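Local coordinates for OxyA protein (Actinoplanes teichomyceticus, PDB 5HH3), which is a haem-dependent cytochrome P450 that probably catalyses a phenolic coupling step, cyclising the peptide precursor during glycopeptide antibiotic biosynthesis, at residues 65-78 against 287-299. Numbering follows the deposited sequence.
Sequences QVLSSDDFSARLLY and KTHPRVATDDVRI. With HEM (protoporphyrin IX containing Fe), chain G.
Phe-72 lies against Ala-293 and Val-297, its CZ 3.7 Å from Val-297 CG1, while CG1 of Val-66 sits over the centre of one ring face. Beside it Val-66 CG2 presses tightly on Ile-299 CD1. On the other face of the two-stranded pairing, one methyl of Val-292, CG2, nestles against the backbone and CB of Leu-77, whose CD1 reaches Pro-290 CB at 3.5 Å.

The backbones illustrate how a very short antiparallel ladder can join distant parts of a chain. Ser-73 and Val-292 form a hydrogen-bonded pair, N to O in both directions, and Thr-294 N adds a 2.9 Å bond to Asp-71 O.

At the haem end, Arg-291 bends at chi2 (-66°), and its guanidinium takes Leu-67 CD2 over one face. Arg-291 NH1 donates to propionate O1D at 2.8 Å and Arg-291 NH2 to O2D, both nearly straight, while NH1 also donates to His-289 O, so the group's rotation is fixed; a water joins NH2 to Leu-67 O. His-289 N donates to O1D as well, and its ring ND1 and Tyr-78 OH are hydrogen-bonded, the hydroxyl in the plane of the ring, 2.9 Å apart and nearly straight (171°). His-99, Arg-103 and His-346 complete the polar grip on the haem.

Strand 72-73 forms one edge of the mixed P450 sheet, with 291-293 between it and 309-312, while the 297-304 hairpin meets the end of helix 60-68 through Ile-299, which touches Gln-65 and Val-66, and Thr-186 of the second subunit touches Leu-76 and Val-292.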
loop_
_atom_site.group_PDB
_atom_site.type_symbol
_atom_site.label_atom_id
_atom_site.label_comp_id
_atom_site.label_asym_id
_atom_site.label_seq_id
_atom_site.Cartn_x
_atom_site.Cartn_y
_atom_site.Cartn_z
ATOM N N GLN B 65 4.763 25.750 -4.111
ATOM C CA GLN B 65 4.679 26.079 -2.696
ATOM C C GLN B 65 4.868 24.845 -1.803
ATOM O O GLN B 65 5.644 24.881 -0.846
ATOM C CB GLN B 65 3.335 26.728 -2.393
ATOM C CG GLN B 65 3.242 27.275 -0.999
ATOM C CD GLN B 65 1.939 28.018 -0.742
ATOM O OE1 GLN B 65 1.102 28.213 -1.651
ATOM N NE2 GLN B 65 1.764 28.449 0.497
ATOM N N VAL B 66 4.149 23.770 -2.106
ATOM C CA VAL B 66 4.223 22.565 -1.294
ATOM C C VAL B 66 5.654 22.012 -1.288
ATOM O O VAL B 66 6.193 21.679 -0.213
ATOM C CB VAL B 66 3.248 21.500 -1.794
ATOM C CG1 VAL B 66 3.551 20.124 -1.194
ATOM C CG2 VAL B 66 1.820 21.919 -1.448
ATOM N N LEU B 67 6.245 21.920 -2.472
ATOM C CA LEU B 67 7.530 21.244 -2.643
ATOM C C LEU B 67 8.728 22.077 -2.217
ATOM O O LEU B 67 9.785 21.489 -1.962
ATOM C CB LEU B 67 7.725 20.766 -4.097
ATOM C CG LEU B 67 6.771 19.681 -4.620
ATOM C CD1 LEU B 67 6.995 19.478 -6.103
ATOM C CD2 LEU B 67 6.942 18.345 -3.905
ATOM N N SER B 68 8.592 23.410 -2.146
ATOM C CA SER B 68 9.677 24.255 -1.652
ATOM C C SER B 68 9.539 24.574 -0.157
ATOM O O SER B 68 10.430 25.195 0.406
ATOM C CB SER B 68 9.776 25.571 -2.441
ATOM O OG SER B 68 8.602 26.316 -2.234
ATOM N N SER B 69 8.448 24.133 0.470
ATOM C CA SER B 69 8.162 24.461 1.870
ATOM C C SER B 69 8.993 23.597 2.832
ATOM O O SER B 69 9.137 22.392 2.610
ATOM C CB SER B 69 6.674 24.232 2.148
ATOM O OG SER B 69 6.438 24.147 3.527
ATOM N N ASP B 70 9.469 24.188 3.923
ATOM C CA ASP B 70 10.148 23.410 4.963
ATOM C C ASP B 70 9.173 22.694 5.918
ATOM O O ASP B 70 9.615 21.934 6.769
ATOM C CB ASP B 70 11.178 24.269 5.740
ATOM C CG ASP B 70 10.541 25.264 6.698
ATOM O OD1 ASP B 70 9.429 25.763 6.419
ATOM O OD2 ASP B 70 11.180 25.575 7.742
ATOM N N ASP B 71 7.865 22.909 5.761
ATOM C CA ASP B 71 6.852 22.314 6.625
ATOM C C ASP B 71 6.283 21.000 6.110
ATOM O O ASP B 71 5.185 20.619 6.527
ATOM C CB ASP B 71 5.699 23.309 6.852
ATOM C CG ASP B 71 6.103 24.496 7.679
ATOM O OD1 ASP B 71 7.057 24.401 8.476
ATOM O OD2 ASP B 71 5.437 25.540 7.530
ATOM N N PHE B 72 6.999 20.313 5.224
ATOM C CA PHE B 72 6.578 19.009 4.735
ATOM C C PHE B 72 7.752 18.040 4.817
ATOM O O PHE B 72 8.898 18.433 4.624
ATOM C CB PHE B 72 6.055 19.077 3.292
ATOM C CG PHE B 72 4.700 19.712 3.151
ATOM C CD1 PHE B 72 3.543 18.946 3.218
ATOM C CD2 PHE B 72 4.584 21.076 2.939
ATOM C CE1 PHE B 72 2.293 19.536 3.085
ATOM C CE2 PHE B 72 3.337 21.667 2.809
ATOM C CZ PHE B 72 2.191 20.892 2.877
ATOM N N SER B 73 7.453 16.784 5.124
ATOM C CA SER B 73 8.457 15.731 5.305
ATOM C C SER B 73 8.158 14.586 4.370
ATOM O O SER B 73 7.022 14.155 4.256
ATOM C CB SER B 73 8.448 15.200 6.744
ATOM O OG SER B 73 9.152 13.961 6.841
ATOM N N ALA B 74 9.201 14.086 3.715
ATOM C CA ALA B 74 9.127 12.872 2.911
ATOM C C ALA B 74 9.273 11.594 3.773
ATOM O O ALA B 74 8.589 10.585 3.572
ATOM C CB ALA B 74 10.223 12.940 1.857
ATOM N N ARG B 75 10.130 11.693 4.770
ATOM C CA ARG B 75 10.486 10.595 5.680
ATOM C C ARG B 75 9.345 10.078 6.542
ATOM O O ARG B 75 9.233 8.867 6.763
ATOM C CB ARG B 75 11.585 11.090 6.599
ATOM C CG ARG B 75 12.123 10.109 7.632
ATOM C CD ARG B 75 13.194 10.822 8.444
ATOM N NE ARG B 75 12.672 12.030 9.111
ATOM C CZ ARG B 75 12.076 12.069 10.309
ATOM N NH1 ARG B 75 11.888 10.964 11.034
ATOM N NH2 ARG B 75 11.653 13.234 10.800
ATOM N N LEU B 76 8.522 10.993 7.052
ATOM C CA LEU B 76 7.462 10.629 7.986
ATOM C C LEU B 76 6.300 9.821 7.378
ATOM O O LEU B 76 5.536 9.185 8.132
ATOM C CB LEU B 76 6.912 11.875 8.695
ATOM C CG LEU B 76 7.768 12.540 9.774
ATOM C CD1 LEU B 76 7.032 13.800 10.206
ATOM C CD2 LEU B 76 8.063 11.643 10.980
ATOM N N LEU B 77 6.135 9.850 6.054
ATOM C CA LEU B 77 5.055 9.080 5.431
ATOM C C LEU B 77 5.428 7.613 5.415
ATOM O O LEU B 77 4.767 6.780 6.042
ATOM C CB LEU B 77 4.757 9.540 4.005
ATOM C CG LEU B 77 3.525 8.825 3.424
ATOM C CD1 LEU B 77 2.532 9.856 2.939
ATOM C CD2 LEU B 77 3.875 7.811 2.332
ATOM N N TYR B 78 6.521 7.312 4.735
ATOM C CA TYR B 78 6.928 5.930 4.528
ATOM C C TYR B 78 7.317 5.220 5.827
ATOM O O TYR B 78 7.239 3.993 5.893
ATOM C CB TYR B 78 8.035 5.853 3.478
ATOM C CG TYR B 78 7.527 6.109 2.065
ATOM C CD1 TYR B 78 6.737 5.156 1.392
ATOM C CD2 TYR B 78 7.821 7.309 1.398
ATOM C CE1 TYR B 78 6.270 5.393 0.099
ATOM C CE2 TYR B 78 7.368 7.550 0.104
ATOM C CZ TYR B 78 6.594 6.598 -0.542
ATOM O OH TYR B 78 6.155 6.864 -1.817
ATOM N N LYS B 287 3.646 12.005 -10.707
ATOM C CA LYS B 287 3.450 12.582 -9.369
ATOM C C LYS B 287 4.672 12.400 -8.473
ATOM O O LYS B 287 5.508 11.553 -8.739
ATOM C CB LYS B 287 2.220 11.977 -8.701
ATOM C CG LYS B 287 2.227 10.474 -8.681
ATOM C CD LYS B 287 0.977 9.941 -8.036
ATOM C CE LYS B 287 0.914 8.440 -8.203
ATOM N NZ LYS B 287 1.980 7.781 -7.391
ATOM N N THR B 288 4.766 13.234 -7.440
ATOM C CA THR B 288 5.854 13.165 -6.470
ATOM C C THR B 288 5.464 12.168 -5.401
ATOM O O THR B 288 4.287 11.803 -5.281
ATOM C CB THR B 288 6.070 14.533 -5.769
ATOM O OG1 THR B 288 4.816 15.026 -5.302
ATOM C CG2 THR B 288 6.678 15.543 -6.699
ATOM N N HIS B 289 6.434 11.748 -4.596
ATOM C CA HIS B 289 6.139 10.974 -3.402
ATOM C C HIS B 289 5.293 11.855 -2.453
ATOM O O HIS B 289 5.577 13.054 -2.313
ATOM C CB HIS B 289 7.420 10.563 -2.665
ATOM C CG HIS B 289 8.286 9.631 -3.441
ATOM N ND1 HIS B 289 8.078 8.263 -3.462
ATOM C CD2 HIS B 289 9.350 9.863 -4.246
ATOM C CE1 HIS B 289 8.991 7.694 -4.234
ATOM N NE2 HIS B 289 9.777 8.644 -4.714
ATOM N N PRO B 290 4.281 11.266 -1.788
ATOM C CA PRO B 290 3.531 12.059 -0.838
ATOM C C PRO B 290 4.357 12.579 0.335
ATOM O O PRO B 290 5.231 11.868 0.849
ATOM C CB PRO B 290 2.428 11.130 -0.351
ATOM C CG PRO B 290 2.617 9.830 -1.037
ATOM C CD PRO B 290 3.909 9.847 -1.769
ATOM N N ARG B 291 4.086 13.833 0.698
ATOM C CA ARG B 291 4.733 14.525 1.782
ATOM C C ARG B 291 3.752 14.623 2.968
ATOM O O ARG B 291 2.561 14.820 2.748
ATOM C CB ARG B 291 5.086 15.963 1.363
ATOM C CG ARG B 291 5.897 16.185 0.080
ATOM C CD ARG B 291 7.267 15.655 0.200
ATOM N NE ARG B 291 8.244 16.195 -0.763
ATOM C CZ ARG B 291 8.655 15.600 -1.888
ATOM N NH1 ARG B 291 8.084 14.477 -2.305
ATOM N NH2 ARG B 291 9.612 16.168 -2.627
ATOM N N VAL B 292 4.254 14.528 4.208
ATOM C CA VAL B 292 3.426 14.753 5.397
ATOM C C VAL B 292 3.630 16.185 5.865
ATOM O O VAL B 292 4.764 16.618 5.972
ATOM C CB VAL B 292 3.801 13.823 6.573
ATOM C CG1 VAL B 292 2.823 13.999 7.733
ATOM C CG2 VAL B 292 3.810 12.377 6.129
ATOM N N ALA B 293 2.537 16.893 6.165
ATOM C CA ALA B 293 2.610 18.225 6.810
ATOM C C ALA B 293 3.091 18.113 8.248
ATOM O O ALA B 293 2.523 17.359 9.046
ATOM C CB ALA B 293 1.267 18.936 6.743
ATOM N N THR B 294 4.143 18.851 8.567
ATOM C CA THR B 294 4.641 18.965 9.924
ATOM C C THR B 294 4.204 20.271 10.614
ATOM O O THR B 294 4.498 20.480 11.778
ATOM C CB THR B 294 6.169 18.818 9.965
ATOM O OG1 THR B 294 6.780 19.810 9.149
ATOM C CG2 THR B 294 6.572 17.443 9.483
ATOM N N ASP B 295 3.539 21.169 9.886
ATOM C CA ASP B 295 2.823 22.286 10.508
ATOM C C ASP B 295 1.522 22.503 9.698
ATOM O O ASP B 295 1.385 21.979 8.609
ATOM C CB ASP B 295 3.707 23.532 10.514
ATOM C CG ASP B 295 3.241 24.602 11.502
ATOM O OD1 ASP B 295 2.158 24.452 12.146
ATOM O OD2 ASP B 295 3.971 25.618 11.639
ATOM N N ASP B 296 0.569 23.237 10.259
ATOM C CA ASP B 296 -0.595 23.683 9.517
ATOM C C ASP B 296 -0.129 24.643 8.408
ATOM O O ASP B 296 0.748 25.469 8.623
ATOM C CB ASP B 296 -1.598 24.408 10.424
ATOM C CG ASP B 296 -2.207 23.502 11.479
ATOM O OD1 ASP B 296 -1.923 22.284 11.540
ATOM O OD2 ASP B 296 -2.995 24.008 12.283
ATOM N N VAL B 297 -0.720 24.532 7.231
ATOM C CA VAL B 297 -0.425 25.468 6.156
ATOM C C VAL B 297 -1.683 25.747 5.329
ATOM O O VAL B 297 -2.426 24.824 4.962
ATOM C CB VAL B 297 0.761 24.955 5.296
ATOM C CG1 VAL B 297 0.489 23.585 4.745
ATOM C CG2 VAL B 297 1.104 25.916 4.155
ATOM N N ARG B 298 -1.906 27.025 5.054
ATOM C CA ARG B 298 -2.967 27.483 4.169
ATOM C C ARG B 298 -2.475 27.439 2.733
ATOM O O ARG B 298 -1.472 28.054 2.414
ATOM C CB ARG B 298 -3.374 28.912 4.492
ATOM C CG ARG B 298 -4.063 29.011 5.819
ATOM C CD ARG B 298 -4.909 30.265 5.944
ATOM N NE ARG B 298 -5.875 30.027 7.002
ATOM C CZ ARG B 298 -7.001 29.333 6.859
ATOM N NH1 ARG B 298 -7.371 28.823 5.679
ATOM N NH2 ARG B 298 -7.774 29.154 7.915
ATOM N N ILE B 299 -3.167 26.682 1.894
ATOM C CA ILE B 299 -2.840 26.573 0.472
ATOM C C ILE B 299 -4.135 26.485 -0.307
ATOM O O ILE B 299 -5.039 25.740 0.062
ATOM C CB ILE B 299 -1.985 25.344 0.142
ATOM C CG1 ILE B 299 -0.622 25.502 0.810
ATOM C CG2 ILE B 299 -1.828 25.187 -1.375
ATOM C CD1 ILE B 299 0.376 24.425 0.499
HETATM C CHA HEM G . 14.071 12.695 -7.818
HETATM C CHB HEM G . 17.873 10.441 -9.817
HETATM C CHC HEM G . 15.648 10.584 -14.143
HETATM C CHD HEM G . 11.921 12.892 -12.138
HETATM C C1A HEM G . 15.271 12.047 -7.994
HETATM C C2A HEM G . 16.152 11.698 -6.933
HETATM C C3A HEM G . 17.225 11.076 -7.494
HETATM C C4A HEM G . 17.013 11.028 -8.901
HETATM C CMA HEM G . 18.417 10.510 -6.763
HETATM C CAA HEM G . 15.932 11.988 -5.461
HETATM C CBA HEM G . 16.497 13.372 -5.144
HETATM C CGA HEM G . 16.316 13.809 -3.700
HETATM O O1A HEM G . 15.423 13.328 -2.960
HETATM O O2A HEM G . 17.073 14.697 -3.226
HETATM C C1B HEM G . 17.602 10.263 -11.188
HETATM C C2B HEM G . 18.483 9.604 -12.112
HETATM C C3B HEM G . 17.866 9.634 -13.344
HETATM C C4B HEM G . 16.575 10.343 -13.125
HETATM C CMB HEM G . 19.834 8.996 -11.799
HETATM C CAB HEM G . 18.310 9.150 -14.676
HETATM C CBB HEM G . 19.515 8.673 -15.002
HETATM C C1C HEM G . 14.417 11.211 -14.003
HETATM C C2C HEM G . 13.486 11.434 -15.040
HETATM C C3C HEM G . 12.398 12.099 -14.460
HETATM C C4C HEM G . 12.712 12.272 -13.067
HETATM C CMC HEM G . 13.643 11.011 -16.489
HETATM C CAC HEM G . 11.140 12.592 -15.077
HETATM C CBC HEM G . 10.816 12.551 -16.367
HETATM C C1D HEM G . 12.252 12.995 -10.787
HETATM C C2D HEM G . 11.316 13.631 -9.835
HETATM C C3D HEM G . 11.905 13.578 -8.632
HETATM C C4D HEM G . 13.201 12.907 -8.869
HETATM C CMD HEM G . 9.948 14.227 -10.081
HETATM C CAD HEM G . 11.313 14.115 -7.335
HETATM C CBD HEM G . 10.363 13.144 -6.617
HETATM C CGD HEM G . 9.810 13.772 -5.327
HETATM O O1D HEM G . 9.052 13.153 -4.558
HETATM O O2D HEM G . 10.069 14.929 -4.970
HETATM N NA HEM G . 15.817 11.645 -9.197
HETATM N NB HEM G . 16.520 10.697 -11.843
HETATM N NC HEM G . 13.955 11.757 -12.839
HETATM N ND HEM G . 13.386 12.607 -10.171
HETATM FE FE HEM G . 14.892 11.704 -10.969
HETATM O O HOH W 1 11.361 18.850 -2.641
HETATM O O HOH W 2 9.901 18.518 -0.174
HETATM O O HOH W 3 3.028 27.267 7.983
HETATM O O HOH W 4 14.071 9.859 -10.381
#